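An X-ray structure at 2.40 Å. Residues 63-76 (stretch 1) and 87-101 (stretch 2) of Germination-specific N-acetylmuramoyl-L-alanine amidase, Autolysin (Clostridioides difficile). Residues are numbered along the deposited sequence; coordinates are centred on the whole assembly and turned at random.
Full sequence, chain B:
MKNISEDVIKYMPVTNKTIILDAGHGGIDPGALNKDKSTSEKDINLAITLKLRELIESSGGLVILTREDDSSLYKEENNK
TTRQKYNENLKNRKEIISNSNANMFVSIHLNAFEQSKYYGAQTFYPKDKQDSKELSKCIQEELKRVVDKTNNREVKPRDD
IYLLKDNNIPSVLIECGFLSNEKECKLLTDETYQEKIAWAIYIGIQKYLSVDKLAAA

Stretch 1 (63-76) VILTREDDSSLYKE
Stretch 2, residues 87-101: NENLKNRKEIISNSN

Residues 63-65 close a β-strand (phi/psi near -105/130), and the chain then continues as an irregular loop to Glu76. Asn87 continues a regular α-helix (phi/psi near -63/-42) that begins earlier in the chain, and Asn101, at 55/40, is the first residue to leave helical geometry. The two segments run in opposite directions: CA of Ile64 lies 7.9 Å from CA of Ser100, CA of Thr66 lies 6.0 Å from CA of Arg93, and CA of Leu73 comes within 4.4 Å of CA of Asn89. Ile64 of the strand therefore lies beside Ile96 and Ser100, while the loop closes on the earlier turns of the helix. The contact between them buries 586 Å², both sides summed.

Hydrogen bonds concentrate around Leu73, whose backbone (-85/69) is held at both polar atoms. Its N donates to Asn89 OD1 at 3.1 Å with a nearly straight N-H...O angle of 163°, and its O accepts from Asn92 ND2 at 2.4 Å, a very short separation. Leu73 O also receives a CA-H...O contact from Asn89 CA at 3.3 Å. A weak bond from Ser72 OG (chi1 t) reaches Asn89 OD1 at 3.4 Å. Further along, Lys75 N donates to Glu88 OE1 at 3.1 Å; the extended t,t side chain of Glu88 brings this oxygen also within 3.2 Å of Tyr74 CB. Tyr74, with chi1 p, directs the end of its side chain away from the helix.

Asn89 (chi1 t, chi2 64°) and Arg93 (m,t,t) are coupled one helical turn apart. Arg93 NE donates to Asn89 OD1 at 2.9 Å, and Arg93 NH2 adds a weak bond to the same oxygen at 3.1 Å. Asn89 OD1 thus gathers donors from both segments. The CA-to-CB bond of Arg93 points sideways, but its end comes nearer the loop, where the guanidinium is approached obliquely: NH2 lies 3.6 Å from Arg67 CD and 3.9 Å from Leu73 CD1, and NH1 lies 3.8 Å from Thr66 OG1. Arg67 (chi1 p, chi2 t) is itself tied to the loop by NE, which donates to Asp69 O at 3.1 Å.

Apolar packing centres on Ile96 (m,t), whose CB points toward the strand and loop. Its CG2 meets Ile64 CG2 (Ile64 m,m) at 3.7 Å, and its CD1 meets Leu73 CD2 (Leu73 m,p) at 3.6 Å, while both branches approach Thr66 CG2. CD1 also lies 4.2 Å from Thr66 CA. Leu73 CB packs 3.7 Å from Asn92 CB (Asn92 chi1 m), placing apolar contact beside the hydrogen bonds.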

# COMPACT_ATOMS: atom_id res chain seq x y z
N VAL B 63 -15.67 -17.00 17.20
CA VAL B 63 -14.91 -17.35 18.40
C VAL B 63 -15.71 -18.37 19.21
O VAL B 63 -16.91 -18.21 19.42
CB VAL B 63 -14.56 -16.12 19.25
CG1 VAL B 63 -13.94 -16.55 20.58
CG2 VAL B 63 -13.61 -15.21 18.50
N ILE B 64 -15.02 -19.44 19.61
CA ILE B 64 -15.46 -20.40 20.62
C ILE B 64 -14.72 -20.07 21.90
O ILE B 64 -13.48 -20.10 21.94
CB ILE B 64 -15.16 -21.86 20.20
CG1 ILE B 64 -15.82 -22.24 18.87
CG2 ILE B 64 -15.57 -22.82 21.32
CD1 ILE B 64 -17.32 -22.25 18.87
N LEU B 65 -15.46 -19.80 22.97
CA LEU B 65 -14.86 -19.51 24.26
C LEU B 65 -14.95 -20.75 25.15
O LEU B 65 -15.94 -21.47 25.11
CB LEU B 65 -15.57 -18.33 24.93
CG LEU B 65 -15.45 -16.97 24.24
CD1 LEU B 65 -16.46 -15.96 24.83
CD2 LEU B 65 -14.01 -16.45 24.33
N THR B 66 -13.90 -21.00 25.93
CA THR B 66 -14.10 -21.97 27.01
C THR B 66 -14.87 -21.34 28.16
O THR B 66 -15.68 -22.00 28.81
CB THR B 66 -12.77 -22.54 27.51
OG1 THR B 66 -11.91 -21.46 27.91
CG2 THR B 66 -12.11 -23.38 26.45
N ARG B 67 -14.62 -20.06 28.44
CA ARG B 67 -15.37 -19.37 29.47
C ARG B 67 -15.60 -17.94 29.05
O ARG B 67 -14.75 -17.30 28.44
CB ARG B 67 -14.66 -19.42 30.84
CG ARG B 67 -13.26 -18.86 30.81
CD ARG B 67 -12.60 -18.98 32.16
NE ARG B 67 -12.77 -17.74 32.90
CZ ARG B 67 -11.79 -16.95 33.32
NH1 ARG B 67 -10.52 -17.25 33.12
NH2 ARG B 67 -12.12 -15.85 33.98
N GLU B 68 -16.78 -17.46 29.37
CA GLU B 68 -17.24 -16.13 29.03
C GLU B 68 -17.34 -15.25 30.27
O GLU B 68 -17.52 -14.04 30.15
CB GLU B 68 -18.61 -16.26 28.34
CG GLU B 68 -19.28 -15.01 27.94
CD GLU B 68 -20.63 -15.30 27.34
OE1 GLU B 68 -21.57 -15.71 28.09
OE2 GLU B 68 -20.74 -15.12 26.11
N ASP B 69 -17.21 -15.84 31.44
CA ASP B 69 -17.42 -15.17 32.71
C ASP B 69 -16.51 -15.83 33.74
O ASP B 69 -15.66 -16.65 33.40
CB ASP B 69 -18.90 -15.23 33.10
CG ASP B 69 -19.43 -16.65 33.17
OD1 ASP B 69 -18.65 -17.63 33.12
OD2 ASP B 69 -20.67 -16.80 33.27
N ASP B 70 -16.73 -15.51 35.01
CA ASP B 70 -15.88 -16.04 36.08
C ASP B 70 -16.50 -17.33 36.61
O ASP B 70 -17.12 -17.37 37.67
CB ASP B 70 -15.69 -15.02 37.18
CG ASP B 70 -14.66 -15.46 38.18
OD1 ASP B 70 -13.86 -16.36 37.81
OD2 ASP B 70 -14.66 -14.94 39.33
N SER B 71 -16.30 -18.40 35.86
CA SER B 71 -16.77 -19.71 36.26
C SER B 71 -15.72 -20.74 35.85
O SER B 71 -14.79 -20.44 35.11
CB SER B 71 -18.14 -20.03 35.65
OG SER B 71 -18.02 -20.48 34.31
N SER B 72 -15.86 -21.95 36.37
CA SER B 72 -14.98 -23.05 36.04
C SER B 72 -15.81 -24.18 35.45
O SER B 72 -16.97 -24.37 35.83
CB SER B 72 -14.22 -23.54 37.27
OG SER B 72 -13.48 -24.71 36.96
N LEU B 73 -15.22 -24.94 34.53
CA LEU B 73 -16.00 -25.94 33.80
C LEU B 73 -16.07 -27.25 34.60
O LEU B 73 -15.48 -28.27 34.23
CB LEU B 73 -15.42 -26.14 32.41
CG LEU B 73 -15.73 -25.05 31.38
CD1 LEU B 73 -15.04 -23.71 31.69
CD2 LEU B 73 -15.34 -25.52 30.01
N TYR B 74 -16.81 -27.20 35.71
CA TYR B 74 -17.12 -28.38 36.52
C TYR B 74 -18.50 -28.22 37.15
O TYR B 74 -18.99 -27.10 37.34
CB TYR B 74 -16.06 -28.63 37.61
CG TYR B 74 -16.03 -27.60 38.73
CD1 TYR B 74 -15.04 -26.63 38.80
CD2 TYR B 74 -17.00 -27.59 39.74
CE1 TYR B 74 -15.01 -25.68 39.82
CE2 TYR B 74 -16.99 -26.65 40.75
CZ TYR B 74 -15.99 -25.71 40.78
OH TYR B 74 -15.98 -24.78 41.79
N LYS B 75 -19.11 -29.35 37.50
CA LYS B 75 -20.40 -29.37 38.19
C LYS B 75 -20.24 -29.77 39.66
O LYS B 75 -19.44 -30.66 39.97
CB LYS B 75 -21.39 -30.32 37.50
N GLU B 76 -21.02 -29.14 40.54
CA GLU B 76 -21.00 -29.45 41.97
C GLU B 76 -21.59 -30.83 42.26
O GLU B 76 -22.81 -30.97 42.39
CB GLU B 76 -21.78 -28.40 42.78
CG GLU B 76 -21.16 -27.02 42.84
CD GLU B 76 -19.80 -27.01 43.51
OE1 GLU B 76 -18.94 -26.19 43.10
OE2 GLU B 76 -19.58 -27.83 44.43
N ASN B 87 -9.06 -30.85 37.56
CA ASN B 87 -8.94 -31.86 36.51
C ASN B 87 -10.18 -31.89 35.63
O ASN B 87 -10.08 -32.02 34.40
CB ASN B 87 -8.68 -33.23 37.14
CG ASN B 87 -7.28 -33.36 37.74
OD1 ASN B 87 -6.37 -32.58 37.41
ND2 ASN B 87 -7.10 -34.35 38.62
N GLU B 88 -11.36 -31.79 36.23
CA GLU B 88 -12.58 -31.78 35.45
C GLU B 88 -12.67 -30.54 34.57
O GLU B 88 -13.11 -30.62 33.41
CB GLU B 88 -13.78 -31.87 36.38
CG GLU B 88 -15.06 -32.05 35.64
CD GLU B 88 -16.20 -32.38 36.55
OE1 GLU B 88 -17.10 -31.52 36.69
OE2 GLU B 88 -16.17 -33.50 37.13
N ASN B 89 -12.28 -29.39 35.11
CA ASN B 89 -12.19 -28.17 34.32
C ASN B 89 -11.34 -28.40 33.06
O ASN B 89 -11.76 -28.07 31.94
CB ASN B 89 -11.59 -27.06 35.18
CG ASN B 89 -11.29 -25.83 34.39
OD1 ASN B 89 -12.20 -25.20 33.86
ND2 ASN B 89 -10.01 -25.46 34.31
N LEU B 90 -10.16 -28.99 33.24
CA LEU B 90 -9.28 -29.22 32.09
C LEU B 90 -9.89 -30.22 31.10
O LEU B 90 -9.80 -30.02 29.88
CB LEU B 90 -7.91 -29.71 32.56
CG LEU B 90 -6.96 -28.68 33.18
CD1 LEU B 90 -5.60 -29.32 33.42
CD2 LEU B 90 -6.83 -27.47 32.31
N LYS B 91 -10.50 -31.29 31.59
CA LYS B 91 -11.13 -32.25 30.68
C LYS B 91 -12.24 -31.59 29.87
O LYS B 91 -12.38 -31.86 28.67
CB LYS B 91 -11.68 -33.45 31.46
N ASN B 92 -13.03 -30.72 30.50
CA ASN B 92 -14.13 -30.10 29.78
C ASN B 92 -13.64 -29.14 28.69
O ASN B 92 -14.16 -29.13 27.57
CB ASN B 92 -15.05 -29.39 30.77
CG ASN B 92 -15.92 -30.39 31.55
OD1 ASN B 92 -16.49 -31.31 30.98
ND2 ASN B 92 -16.00 -30.21 32.87
N ARG B 93 -12.62 -28.32 29.02
CA ARG B 93 -11.97 -27.50 28.00
C ARG B 93 -11.41 -28.35 26.86
O ARG B 93 -11.53 -28.00 25.68
CB ARG B 93 -10.88 -26.66 28.65
CG ARG B 93 -11.39 -25.91 29.84
CD ARG B 93 -10.47 -24.80 30.30
NE ARG B 93 -11.12 -24.11 31.41
CZ ARG B 93 -10.89 -22.85 31.79
NH1 ARG B 93 -10.02 -22.08 31.14
NH2 ARG B 93 -11.55 -22.35 32.82
N LYS B 94 -10.81 -29.50 27.20
CA LYS B 94 -10.30 -30.38 26.16
C LYS B 94 -11.42 -30.85 25.24
O LYS B 94 -11.22 -30.96 24.03
CB LYS B 94 -9.57 -31.57 26.76
CG LYS B 94 -8.66 -32.27 25.76
CD LYS B 94 -7.48 -31.36 25.42
CE LYS B 94 -6.61 -31.94 24.35
NZ LYS B 94 -5.40 -31.11 24.14
N GLU B 95 -12.59 -31.16 25.81
CA GLU B 95 -13.69 -31.64 24.97
C GLU B 95 -14.21 -30.52 24.06
O GLU B 95 -14.61 -30.77 22.92
CB GLU B 95 -14.82 -32.21 25.82
N ILE B 96 -14.21 -29.29 24.57
CA ILE B 96 -14.58 -28.16 23.72
C ILE B 96 -13.63 -28.06 22.54
O ILE B 96 -14.06 -27.82 21.41
CB ILE B 96 -14.62 -26.87 24.54
CG1 ILE B 96 -15.77 -26.93 25.53
CG2 ILE B 96 -14.74 -25.65 23.63
CD1 ILE B 96 -15.81 -25.78 26.48
N ILE B 97 -12.34 -28.30 22.78
CA ILE B 97 -11.38 -28.30 21.67
C ILE B 97 -11.68 -29.45 20.72
O ILE B 97 -11.70 -29.28 19.49
CB ILE B 97 -9.93 -28.39 22.18
CG1 ILE B 97 -9.59 -27.19 23.08
CG2 ILE B 97 -8.94 -28.40 21.02
CD1 ILE B 97 -8.20 -27.28 23.66
N SER B 98 -11.93 -30.64 21.27
CA SER B 98 -12.09 -31.82 20.42
C SER B 98 -13.33 -31.73 19.54
O SER B 98 -13.29 -32.11 18.37
CB SER B 98 -12.17 -33.07 21.28
OG SER B 98 -10.90 -33.36 21.82
N ASN B 99 -14.44 -31.24 20.08
CA ASN B 99 -15.72 -31.34 19.41
C ASN B 99 -16.07 -30.10 18.58
O ASN B 99 -17.15 -30.06 17.97
CB ASN B 99 -16.82 -31.62 20.44
CG ASN B 99 -16.50 -32.84 21.30
OD1 ASN B 99 -16.36 -33.97 20.80
ND2 ASN B 99 -16.39 -32.62 22.61
N SER B 100 -15.17 -29.12 18.49
CA SER B 100 -15.50 -27.83 17.91
C SER B 100 -15.36 -27.75 16.40
O SER B 100 -16.05 -26.94 15.79
CB SER B 100 -14.63 -26.75 18.54
OG SER B 100 -15.03 -26.54 19.87
N ASN B 101 -14.48 -28.54 15.78
CA ASN B 101 -14.09 -28.32 14.38
C ASN B 101 -13.58 -26.89 14.17
O ASN B 101 -13.90 -26.23 13.19
CB ASN B 101 -15.24 -28.62 13.40
CG ASN B 101 -15.52 -30.09 13.27
OD1 ASN B 101 -16.63 -30.55 13.53
ND2 ASN B 101 -14.50 -30.84 12.88